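PDB 1YZY: hypothetical protein HI1011 from Haemophilus influenzae, which catalyses the ATP-dependent phosphorylation of 3-oxo-tetronate to 3-oxo-tetronate 4-phosphate, as a member of the four-carbon acid sugar kinase family. Local coordinates for residues A[22-27]-A[229-234]; A[26-31]-A[370-375]. All coordinates share one frame; numbering follows the deposited sequence.

Contact 1 (A[22-27]-A[229-234]); sequences NGLSTV and ARLSGG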
loop_
_atom_site.group_PDB
_atom_site.type_symbol
_atom_site.label_atom_id
_atom_site.label_comp_id
_atom_site.label_asym_id
_atom_site.label_seq_id
_atom_site.Cartn_x
_atom_site.Cartn_y
_atom_site.Cartn_z
ATOM N N ASN A 22 0.225 0.325 14.132
ATOM C CA ASN A 22 -0.689 0.032 15.212
ATOM C C ASN A 22 -0.388 -1.313 15.867
ATOM O O ASN A 22 -1.288 -2.025 16.315
ATOM C CB ASN A 22 -2.136 0.144 14.729
ATOM C CG ASN A 22 -2.593 1.587 14.632
ATOM O OD1 ASN A 22 -2.857 2.234 15.650
ATOM N ND2 ASN A 22 -2.629 2.124 13.414
ATOM N N GLY A 23 0.898 -1.666 15.857
ATOM C CA GLY A 23 1.392 -2.883 16.488
ATOM C C GLY A 23 1.264 -4.280 15.902
ATOM O O GLY A 23 1.614 -5.257 16.581
ATOM N N LEU A 24 0.807 -4.406 14.664
ATOM C CA LEU A 24 0.649 -5.732 14.059
ATOM C C LEU A 24 1.761 -6.139 13.073
ATOM O O LEU A 24 2.093 -5.379 12.177
ATOM C CB LEU A 24 -0.718 -5.805 13.365
ATOM C CG LEU A 24 -1.777 -6.720 13.987
ATOM C CD1 LEU A 24 -1.896 -6.517 15.490
ATOM C CD2 LEU A 24 -3.108 -6.504 13.283
ATOM N N SER A 25 2.375 -7.304 13.264
ATOM C CA SER A 25 3.405 -7.739 12.312
ATOM C C SER A 25 2.680 -8.043 10.993
ATOM O O SER A 25 1.741 -8.838 10.966
ATOM C CB SER A 25 4.208 -8.940 12.837
ATOM O OG SER A 25 3.398 -10.039 13.200
ATOM N N THR A 26 3.116 -7.405 9.910
ATOM C CA THR A 26 2.451 -7.538 8.611
ATOM C C THR A 26 3.310 -7.968 7.411
ATOM O O THR A 26 4.478 -7.604 7.294
ATOM C CB THR A 26 1.771 -6.181 8.249
ATOM O OG1 THR A 26 0.908 -5.767 9.321
ATOM C CG2 THR A 26 0.955 -6.279 6.961
ATOM N N VAL A 27 2.710 -8.755 6.525
ATOM C CA VAL A 27 3.354 -9.205 5.298
ATOM C C VAL A 27 2.427 -8.834 4.147
ATOM O O VAL A 27 1.253 -9.208 4.141
ATOM C CB VAL A 27 3.584 -10.731 5.277
ATOM C CG1 VAL A 27 3.953 -11.182 3.875
ATOM C CG2 VAL A 27 4.691 -11.103 6.238
ATOM N N ALA A 229 -5.031 -1.587 16.239
ATOM C CA ALA A 229 -4.808 -0.967 17.545
ATOM C C ALA A 229 -5.502 -1.740 18.660
ATOM O O ALA A 229 -4.988 -1.813 19.774
ATOM C CB ALA A 229 -5.267 0.498 17.544
ATOM N N ARG A 230 -6.688 -2.282 18.391
ATOM C CA ARG A 230 -7.390 -3.044 19.424
ATOM C C ARG A 230 -6.677 -4.375 19.660
ATOM O O ARG A 230 -6.419 -4.754 20.803
ATOM C CB ARG A 230 -8.855 -3.301 19.043
ATOM C CG ARG A 230 -9.712 -3.778 20.224
ATOM C CD ARG A 230 -11.092 -4.276 19.804
ATOM N NE ARG A 230 -11.012 -5.560 19.118
ATOM C CZ ARG A 230 -11.113 -6.743 19.716
ATOM N NH1 ARG A 230 -11.315 -6.827 21.025
ATOM N NH2 ARG A 230 -10.969 -7.850 19.004
ATOM N N LEU A 231 -6.386 -5.082 18.569
ATOM C CA LEU A 231 -5.709 -6.376 18.611
ATOM C C LEU A 231 -4.331 -6.316 19.254
ATOM O O LEU A 231 -3.894 -7.288 19.877
ATOM C CB LEU A 231 -5.583 -6.962 17.199
ATOM C CG LEU A 231 -6.880 -7.400 16.521
ATOM C CD1 LEU A 231 -6.640 -7.731 15.060
ATOM C CD2 LEU A 231 -7.447 -8.599 17.256
ATOM N N SER A 232 -3.636 -5.200 19.068
ATOM C CA SER A 232 -2.301 -5.028 19.631
ATOM C C SER A 232 -2.315 -4.464 21.046
ATOM O O SER A 232 -1.340 -4.625 21.787
ATOM C CB SER A 232 -1.457 -4.126 18.731
ATOM O OG SER A 232 -1.857 -2.771 18.829
ATOM N N GLY A 233 -3.435 -3.853 21.437
ATOM C CA GLY A 233 -3.546 -3.255 22.758
ATOM C C GLY A 233 -2.932 -1.861 22.801
ATOM O O GLY A 233 -2.306 -1.482 23.795
ATOM N N GLY A 234 -3.114 -1.105 21.720
ATOM C CA GLY A 234 -2.588 0.249 21.622
ATOM C C GLY A 234 -1.136 0.386 21.195
ATOM O O GLY A 234 -0.619 1.500 21.112
#
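The hydroxyl of S232 donates a hydrogen bond to the carbonyl of N22, with OG and O 2.7 Å apart, and this is the polar link between the last turn of helix 221-232 and the chain that leaves helix 9-20. The donor stands above the carbonyl plane, 44° out of it, with a C=O...OG angle of 131°. A chi1 of 74° sets OG between the backbone N and the carbonyl carbon of S232, where A228 O, one turn back in its own helix, is also within hydrogen-bonding distance, so that two carbonyls compete for or share the single hydroxyl proton.

Van der Waals contacts surround the bond. S232 CB rests 3.8 Å from G23 CA, a close approach of the helix to the glycine backbone. Beside this, N22 meets A229 through OD1, 3.5 Å from the methyl CB of A229, while N22 ND2 is taken by F18 O within helix 9-20. L24 supplies the apolar part: its CD1 methyl lies 4.1 Å from L231 CB and equally near S232 CB, and its CD2 approaches L231 CD1. The two leucine side chains cross obliquely, and that of L231 sits at the exposed border of the contact.

Both helices end at glycines of positive phi: G23 and G233 are the C-prime residues of Schellman motifs that close helices 9-20 and 221-232. The arrangement is thus a packing of two Schellman-capped helix C-termini, with residues 22-27 belonging to the sugar-binding N-terminal domain of the kinase.

Contact 2 (A[26-31]-A[370-375]); sequences TVQMNG and FHIGKQ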
loop_
_atom_site.group_PDB
_atom_site.type_symbol
_atom_site.label_atom_id
_atom_site.label_comp_id
_atom_site.label_asym_id
_atom_site.label_seq_id
_atom_site.Cartn_x
_atom_site.Cartn_y
_atom_site.Cartn_z
ATOM N N THR A 26 3.116 -7.405 9.910
ATOM C CA THR A 26 2.451 -7.538 8.611
ATOM C C THR A 26 3.310 -7.968 7.411
ATOM O O THR A 26 4.478 -7.604 7.294
ATOM C CB THR A 26 1.771 -6.181 8.249
ATOM O OG1 THR A 26 0.908 -5.767 9.321
ATOM C CG2 THR A 26 0.955 -6.279 6.961
ATOM N N VAL A 27 2.710 -8.755 6.525
ATOM C CA VAL A 27 3.354 -9.205 5.298
ATOM C C VAL A 27 2.427 -8.834 4.147
ATOM O O VAL A 27 1.253 -9.208 4.141
ATOM C CB VAL A 27 3.584 -10.731 5.277
ATOM C CG1 VAL A 27 3.953 -11.182 3.875
ATOM C CG2 VAL A 27 4.691 -11.103 6.238
ATOM N N GLN A 28 2.939 -8.058 3.203
ATOM C CA GLN A 28 2.154 -7.655 2.049
ATOM C C GLN A 28 2.587 -8.405 0.787
ATOM O O GLN A 28 3.668 -8.164 0.251
ATOM C CB GLN A 28 2.277 -6.148 1.808
ATOM C CG GLN A 28 1.478 -5.652 0.598
ATOM C CD GLN A 28 1.752 -4.202 0.260
ATOM O OE1 GLN A 28 2.261 -3.443 1.092
ATOM N NE2 GLN A 28 1.421 -3.806 -0.968
ATOM N N MET A 29 1.734 -9.310 0.322
ATOM C CA MET A 29 2.005 -10.076 -0.885
ATOM C C MET A 29 1.420 -9.341 -2.085
ATOM O O MET A 29 0.305 -8.833 -2.018
ATOM C CB MET A 29 1.392 -11.465 -0.768
ATOM C CG MET A 29 1.954 -12.281 0.382
ATOM S SD MET A 29 3.767 -12.425 0.341
ATOM C CE MET A 29 3.979 -14.174 0.011
ATOM N N ASN A 30 2.192 -9.226 -3.158
ATOM C CA ASN A 30 1.706 -8.554 -4.363
ATOM C C ASN A 30 1.189 -9.638 -5.306
ATOM O O ASN A 30 1.967 -10.319 -5.966
ATOM C CB ASN A 30 2.829 -7.748 -5.021
ATOM C CG ASN A 30 3.451 -6.727 -4.073
ATOM O OD1 ASN A 30 2.749 -6.031 -3.344
ATOM N ND2 ASN A 30 4.776 -6.634 -4.089
ATOM N N GLY A 31 -0.130 -9.807 -5.340
ATOM C CA GLY A 31 -0.751 -10.828 -6.167
ATOM C C GLY A 31 -0.912 -12.082 -5.331
ATOM O O GLY A 31 -0.280 -12.196 -4.284
ATOM N N PHE A 370 6.680 -8.780 0.925
ATOM C CA PHE A 370 7.602 -8.209 1.890
ATOM C C PHE A 370 7.016 -8.139 3.285
ATOM O O PHE A 370 5.800 -8.186 3.465
ATOM C CB PHE A 370 7.956 -6.778 1.478
ATOM C CG PHE A 370 8.468 -6.653 0.073
ATOM C CD1 PHE A 370 9.828 -6.789 -0.200
ATOM C CD2 PHE A 370 7.590 -6.411 -0.980
ATOM C CE1 PHE A 370 10.307 -6.690 -1.505
ATOM C CE2 PHE A 370 8.053 -6.309 -2.292
ATOM C CZ PHE A 370 9.416 -6.449 -2.555
ATOM N N HIS A 371 7.902 -8.109 4.274
ATOM C CA HIS A 371 7.514 -7.936 5.658
ATOM C C HIS A 371 7.528 -6.418 5.892
ATOM O O HIS A 371 8.574 -5.812 5.648
ATOM C CB HIS A 371 8.596 -8.472 6.591
ATOM C CG HIS A 371 8.578 -9.958 6.736
ATOM N ND1 HIS A 371 7.974 -10.598 7.797
ATOM C CD2 HIS A 371 9.069 -10.935 5.937
ATOM C CE1 HIS A 371 8.089 -11.905 7.643
ATOM N NE2 HIS A 371 8.749 -12.135 6.523
ATOM N N ILE A 372 6.434 -5.809 6.347
ATOM C CA ILE A 372 6.495 -4.358 6.521
ATOM C C ILE A 372 7.131 -3.945 7.853
ATOM O O ILE A 372 6.765 -4.458 8.926
ATOM C CB ILE A 372 5.054 -3.812 6.431
ATOM C CG1 ILE A 372 4.299 -4.498 5.285
ATOM C CG2 ILE A 372 5.084 -2.300 6.211
ATOM C CD1 ILE A 372 4.626 -3.960 3.908
ATOM N N GLY A 373 8.099 -3.034 7.763
ATOM C CA GLY A 373 8.818 -2.569 8.933
ATOM C C GLY A 373 8.672 -1.100 9.269
ATOM O O GLY A 373 7.771 -0.419 8.777
ATOM N N LYS A 374 9.604 -0.605 10.078
ATOM C CA LYS A 374 9.596 0.779 10.545
ATOM C C LYS A 374 9.484 1.840 9.465
ATOM O O LYS A 374 10.151 1.783 8.436
ATOM C CB LYS A 374 10.810 1.043 11.424
ATOM C CG LYS A 374 10.601 2.112 12.471
ATOM C CD LYS A 374 11.553 1.873 13.617
ATOM C CE LYS A 374 11.522 2.998 14.617
ATOM N NZ LYS A 374 12.595 2.790 15.627
ATOM N N GLN A 375 8.641 2.828 9.739
ATOM C CA GLN A 375 8.387 3.924 8.824
ATOM C C GLN A 375 9.521 4.947 8.783
ATOM O O GLN A 375 9.821 5.597 9.784
ATOM C CB GLN A 375 7.065 4.603 9.201
ATOM C CG GLN A 375 6.636 5.742 8.289
ATOM C CD GLN A 375 5.231 6.249 8.596
ATOM O OE1 GLN A 375 4.239 5.568 8.341
ATOM N NE2 GLN A 375 5.145 7.455 9.135
HETATM O O HOH W 1 6.549 -9.244 9.577
#
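V27 and H371 face each other as a non-hydrogen-bonded pair in an antiparallel beta pairing of strands 26-30 and 369-375, which joins the sugar-binding and nucleotide-binding parts of the chain. Their side chains lie side by side, pointing the same way, and V27 CG2 sits over one face of the imidazole, 3.9 Å from its centroid, in a CH-pi contact. Next to them Q28 and F370 form a hydrogen-bonded pair: Q28 N reaches F370 O at 2.9 Å, nearly along the C=O axis, and F370 N returns a bond to Q28 O at 3.1 Å. I372 N donates to T26 O at 2.8 Å.

On the other face from V27 and H371, I372 CD1 lies 3.7 Å from Q28 OE1 and also touches Q28 CB. N30 brings ND2 to the edge of the F370 ring, 3.8 Å from CE2. CG of Q28 is anti to its backbone N (chi1 180°) and the chain stays extended, carrying the amide toward helix 9-20, where NE2 makes a weak bond to S13 OG. L383 of strand 380-385 flanks both F370 and I372. A water lies in the imidazole plane, 2.7 Å from H371 ND1.

The loop 22-25 makes contact 1, and strand 26-30, which follows directly, makes contact 2; the centres of the two are 14 Å apart. Their segments overlap at T26 and V27, which touch 370-375 but not 229-234. Contact 2 is the buried one, about 9 Å from the centre of the chain; contact 1, about 17 Å out, is only partly buried and has L231 exposed at its border. Between two neighbouring strands, main-chain hydrogen bonds carry contact 2, with side chains packed on both faces, whereas contact 1 relies on one side-chain hydroxyl, a glycine and one leucine-leucine contact. Contact 1 joins the ends of helices 9-20 and 221-232, while contact 2 links strands of the sugar-binding and nucleotide-binding domains.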